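Local coordinates for protein putative neuraminyllactose-binding hemagglutinin homolog (Helicobacter pylori, PDB 3BGH) that probably acts as an outer-membrane lipoprotein adhesin, the putative receptor-binding subunit of a neuraminyllactose-binding hemagglutinin, although its molecular function is not firmly established, at residues V51-Y56 with I190-M194; A157-R161 with K182-H186. Numbering follows the deposited sequence.

Interaction 1. Residues V51-Y56 with I190-M194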
# COMPACT_ATOMS: atom_id res chain seq x y z
N VAL A 51 -8.51 9.91 -0.70
CA VAL A 51 -9.60 9.80 0.26
C VAL A 51 -9.26 10.47 1.61
O VAL A 51 -10.16 10.88 2.35
CB VAL A 51 -9.94 8.30 0.34
CG1 VAL A 51 -10.06 7.78 1.75
CG2 VAL A 51 -11.16 8.00 -0.55
N ILE A 52 -7.95 10.61 1.87
CA ILE A 52 -7.41 11.12 3.15
C ILE A 52 -7.03 12.64 3.10
O ILE A 52 -6.25 13.04 2.26
CB ILE A 52 -6.15 10.29 3.60
CG1 ILE A 52 -6.51 8.82 3.80
CG2 ILE A 52 -5.53 10.86 4.87
CD1 ILE A 52 -5.30 7.85 3.97
N PRO A 53 -7.60 13.47 3.98
CA PRO A 53 -7.25 14.90 3.99
C PRO A 53 -5.76 15.13 4.24
O PRO A 53 -5.17 14.48 5.10
CB PRO A 53 -8.08 15.47 5.16
CG PRO A 53 -9.25 14.44 5.32
CD PRO A 53 -8.64 13.11 4.97
N GLU A 54 -5.17 16.06 3.50
CA GLU A 54 -3.77 16.46 3.68
C GLU A 54 -3.41 16.79 5.11
O GLU A 54 -2.27 16.55 5.55
CB GLU A 54 -3.44 17.66 2.81
CG GLU A 54 -3.22 17.35 1.31
CD GLU A 54 -2.78 18.58 0.54
OE1 GLU A 54 -1.85 18.45 -0.31
OE2 GLU A 54 -3.33 19.70 0.82
N SER A 55 -4.35 17.35 5.87
CA SER A 55 -4.04 17.69 7.24
C SER A 55 -3.78 16.45 8.10
O SER A 55 -3.00 16.52 9.07
CB SER A 55 -5.14 18.51 7.84
OG SER A 55 -6.35 17.76 7.85
N TYR A 56 -4.44 15.33 7.77
CA TYR A 56 -4.26 14.06 8.52
C TYR A 56 -2.86 13.55 8.30
O TYR A 56 -2.20 13.15 9.24
CB TYR A 56 -5.25 12.97 8.10
CG TYR A 56 -6.68 13.21 8.53
CD1 TYR A 56 -7.10 14.42 9.03
CD2 TYR A 56 -7.63 12.22 8.34
CE1 TYR A 56 -8.44 14.64 9.35
CE2 TYR A 56 -8.93 12.42 8.68
CZ TYR A 56 -9.34 13.63 9.18
OH TYR A 56 -10.68 13.78 9.50
N ILE A 190 -12.08 6.63 8.22
CA ILE A 190 -10.72 7.11 7.96
C ILE A 190 -10.00 7.46 9.26
O ILE A 190 -8.86 7.04 9.52
CB ILE A 190 -10.77 8.34 7.01
CG1 ILE A 190 -11.25 7.88 5.63
CG2 ILE A 190 -9.44 9.02 6.94
CD1 ILE A 190 -11.47 8.99 4.64
N ARG A 191 -10.68 8.24 10.09
CA ARG A 191 -10.19 8.59 11.40
C ARG A 191 -9.82 7.37 12.27
O ARG A 191 -8.74 7.36 12.89
CB ARG A 191 -11.20 9.53 12.07
CG ARG A 191 -10.64 10.91 12.22
CD ARG A 191 -11.60 12.05 11.92
NE ARG A 191 -12.55 12.29 12.99
CZ ARG A 191 -13.31 13.38 13.10
NH1 ARG A 191 -13.22 14.38 12.22
NH2 ARG A 191 -14.15 13.47 14.11
N LYS A 192 -10.68 6.35 12.27
CA LYS A 192 -10.47 5.09 13.02
C LYS A 192 -9.32 4.26 12.47
O LYS A 192 -8.49 3.78 13.23
CB LYS A 192 -11.73 4.22 13.01
CG LYS A 192 -12.85 4.71 13.95
CD LYS A 192 -13.89 3.64 14.17
CE LYS A 192 -15.07 3.82 13.22
NZ LYS A 192 -15.93 2.58 13.19
N ILE A 193 -9.27 4.13 11.16
CA ILE A 193 -8.24 3.36 10.50
C ILE A 193 -6.87 3.97 10.73
O ILE A 193 -5.92 3.25 11.09
CB ILE A 193 -8.56 3.18 8.99
CG1 ILE A 193 -9.69 2.14 8.83
CG2 ILE A 193 -7.31 2.82 8.19
CD1 ILE A 193 -10.38 2.10 7.47
N MET A 194 -6.79 5.30 10.55
CA MET A 194 -5.56 6.05 10.77
C MET A 194 -5.08 5.98 12.23
O MET A 194 -3.89 5.84 12.47
CB MET A 194 -5.68 7.54 10.35
CG MET A 194 -6.27 7.82 8.99
SD MET A 194 -5.20 8.90 8.05
CE MET A 194 -4.04 7.62 7.63

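Interaction 2. Residues A157-R161 with K182-H186. With SO4 (sulfate ion), chain E.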
# COMPACT_ATOMS: atom_id res chain seq x y z
N ALA A 157 -12.60 -0.66 8.95
CA ALA A 157 -13.69 -0.03 9.65
C ALA A 157 -15.01 -0.35 8.98
O ALA A 157 -15.18 -0.17 7.78
CB ALA A 157 -13.47 1.46 9.72
N VAL A 158 -15.96 -0.81 9.77
CA VAL A 158 -17.29 -1.09 9.27
C VAL A 158 -18.05 0.21 9.08
O VAL A 158 -18.11 1.04 9.99
CB VAL A 158 -18.03 -1.99 10.22
CG1 VAL A 158 -19.43 -2.24 9.70
CG2 VAL A 158 -17.27 -3.27 10.38
N ILE A 159 -18.62 0.39 7.88
CA ILE A 159 -19.44 1.54 7.60
C ILE A 159 -20.93 1.21 7.53
O ILE A 159 -21.78 2.05 7.84
CB ILE A 159 -19.01 2.28 6.32
CG1 ILE A 159 -18.83 1.32 5.15
CG2 ILE A 159 -17.73 3.04 6.57
CD1 ILE A 159 -18.37 2.01 3.85
N GLU A 160 -21.24 -0.03 7.18
CA GLU A 160 -22.61 -0.44 6.96
C GLU A 160 -22.82 -1.91 7.39
O GLU A 160 -22.01 -2.79 7.04
CB GLU A 160 -22.92 -0.24 5.49
CG GLU A 160 -24.37 -0.32 5.09
CD GLU A 160 -24.57 0.13 3.64
OE1 GLU A 160 -23.97 1.16 3.27
OE2 GLU A 160 -25.30 -0.55 2.87
N ARG A 161 -23.87 -2.16 8.18
CA ARG A 161 -24.34 -3.53 8.47
C ARG A 161 -25.72 -3.75 7.88
O ARG A 161 -26.53 -2.84 7.85
CB ARG A 161 -24.39 -3.78 9.97
CG ARG A 161 -23.19 -3.21 10.68
CD ARG A 161 -23.22 -3.47 12.12
NE ARG A 161 -21.87 -3.65 12.63
CZ ARG A 161 -21.23 -4.82 12.67
NH1 ARG A 161 -21.82 -5.93 12.23
NH2 ARG A 161 -20.00 -4.88 13.16
N LYS A 182 -26.51 0.29 9.69
CA LYS A 182 -25.84 1.29 8.85
C LYS A 182 -24.95 2.21 9.70
O LYS A 182 -25.26 3.38 9.92
CB LYS A 182 -26.87 2.09 8.04
CG LYS A 182 -26.26 2.99 6.97
CD LYS A 182 -27.23 4.07 6.54
CE LYS A 182 -26.50 5.36 6.17
NZ LYS A 182 -27.44 6.40 5.64
N GLU A 183 -23.81 1.65 10.15
CA GLU A 183 -22.92 2.25 11.17
C GLU A 183 -22.50 3.73 11.01
O GLU A 183 -23.07 4.58 11.70
CB GLU A 183 -21.69 1.36 11.45
CG GLU A 183 -22.07 -0.08 11.79
CD GLU A 183 -21.54 -0.52 13.14
OE1 GLU A 183 -20.63 -1.38 13.19
OE2 GLU A 183 -22.05 -0.00 14.16
N THR A 184 -21.53 4.02 10.13
CA THR A 184 -20.99 5.41 10.01
C THR A 184 -21.01 6.07 8.58
O THR A 184 -21.88 5.78 7.75
CB THR A 184 -19.57 5.56 10.72
OG1 THR A 184 -18.56 4.80 10.04
CG2 THR A 184 -19.61 5.16 12.21
N ASP A 185 -20.08 7.00 8.34
CA ASP A 185 -19.71 7.42 6.99
C ASP A 185 -18.17 7.34 6.83
O ASP A 185 -17.45 6.98 7.78
CB ASP A 185 -20.24 8.82 6.64
CG ASP A 185 -19.48 9.95 7.37
OD1 ASP A 185 -19.67 11.12 6.94
OD2 ASP A 185 -18.73 9.66 8.34
N HIS A 186 -17.70 7.67 5.64
CA HIS A 186 -16.28 7.57 5.32
C HIS A 186 -15.32 8.32 6.26
O HIS A 186 -14.39 7.69 6.78
CB HIS A 186 -16.04 7.91 3.85
CG HIS A 186 -16.83 7.06 2.90
ND1 HIS A 186 -16.93 5.69 3.05
CD2 HIS A 186 -17.55 7.37 1.80
CE1 HIS A 186 -17.69 5.20 2.08
NE2 HIS A 186 -18.07 6.20 1.31
S SO4 E . -19.30 -8.38 14.10
O1 SO4 E . -18.83 -8.61 15.47
O2 SO4 E . -19.00 -9.54 13.25
O3 SO4 E . -20.74 -8.17 14.12
O4 SO4 E . -18.66 -7.18 13.57

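Interaction 1. Residues V51-Y56 with I190-M194
An apolar helix-to-helix contact joins the N-terminal end of helix 54-73, with the loop leading into it, to the early turns of helix 186-208, both lying on a mixed beta sheet. It illustrates how a helix start can pack through side chains of both its preceding loop and its first turn. Pro-53 is the N-cap residue, and its O accepts a bond from Tyr-56 N (2.9 Å), closing that turn. Ile-190 projects toward the loop: its CD1 lies 3.4 Å from Val-51 CG1, while its CG2 meets Tyr-56 CE2 at 3.9 Å. Met-194, one helical turn on, places SD 3.8 Å from Ile-52 CG2. Underneath, Ile-52 and Met-194 rest on Ile-108 and Val-106 of strand 98-114. Arg-191 CD makes the closest approach to the tyrosine, 3.1 Å from Tyr-56 OH, and NH2 of the same arginine is hydrogen-bonded to Val-19 O. Met-194 also makes a Met-aromatic contact, its SD 5.4 Å from the Tyr-56 ring centroid, at the ring edge.

Interaction 2. Residues A157-R161 with K182-H186
Where an edge strand ends, its side chains can hold the returning chain even without regular strand pairing, and the end of strand 144-161 is a clear case. The backbone supplies one hydrogen bond, Thr-184 N to Ile-159 O at 3.0 Å. Ile-159 and Glu-160 both face Val-124 of the adjacent strand in a classic beta bulge, with Ile-159 in a helical backbone conformation (phi/psi -106/-28°). The p rotamer of Ile-159, extended at chi2, sends CD1 to the edge of the His-186 ring, 3.7 Å from CE1; His-186 ND1 is bonded to Asp-126. Arg-161 starts sideways, yet with chi1 m and chi2 t its end reaches back to Glu-183. That glutamate, m at chi1, points toward the strand and brings OE1 to 3.8 Å from Val-158 CG1. Its salt bridge is short and nearly straight: Arg-161 NE to Glu-183 OE1, 2.6 Å and 168°. Arg-161 NH2 donates to O4 of a sulfate, probably from the crystallisation liquor, at 2.7 Å, and NH1 makes a weak bond to O3. The chemistry implies a surface closure in which Arg-161 bridges Glu-183 and the sulfate, sharing its charge between them, while Lys-123 adds a second positive charge at the ion.

How the interactions relate
From the N terminus, the chain completes strand 38-48 and enters interaction 1 at 51-56, at the start of helix 54-73. It then builds the rest of the sheet, whose last strand, 144-161, ends in 157-161, and after an unmodelled stretch returns at 182-186, closing interaction 2. Only a few residues later, 190-194 closes the much longer loop of interaction 1, so the short closure is nested within the long one. Their centres are about 15 Å apart, and they touch directly: Ile-193 CD1 lies 3.8 Å from Ala-157 N. Interaction 2 ties the edge strand to the approach of helix 186-208, and interaction 1 pairs that helix with helix 54-73.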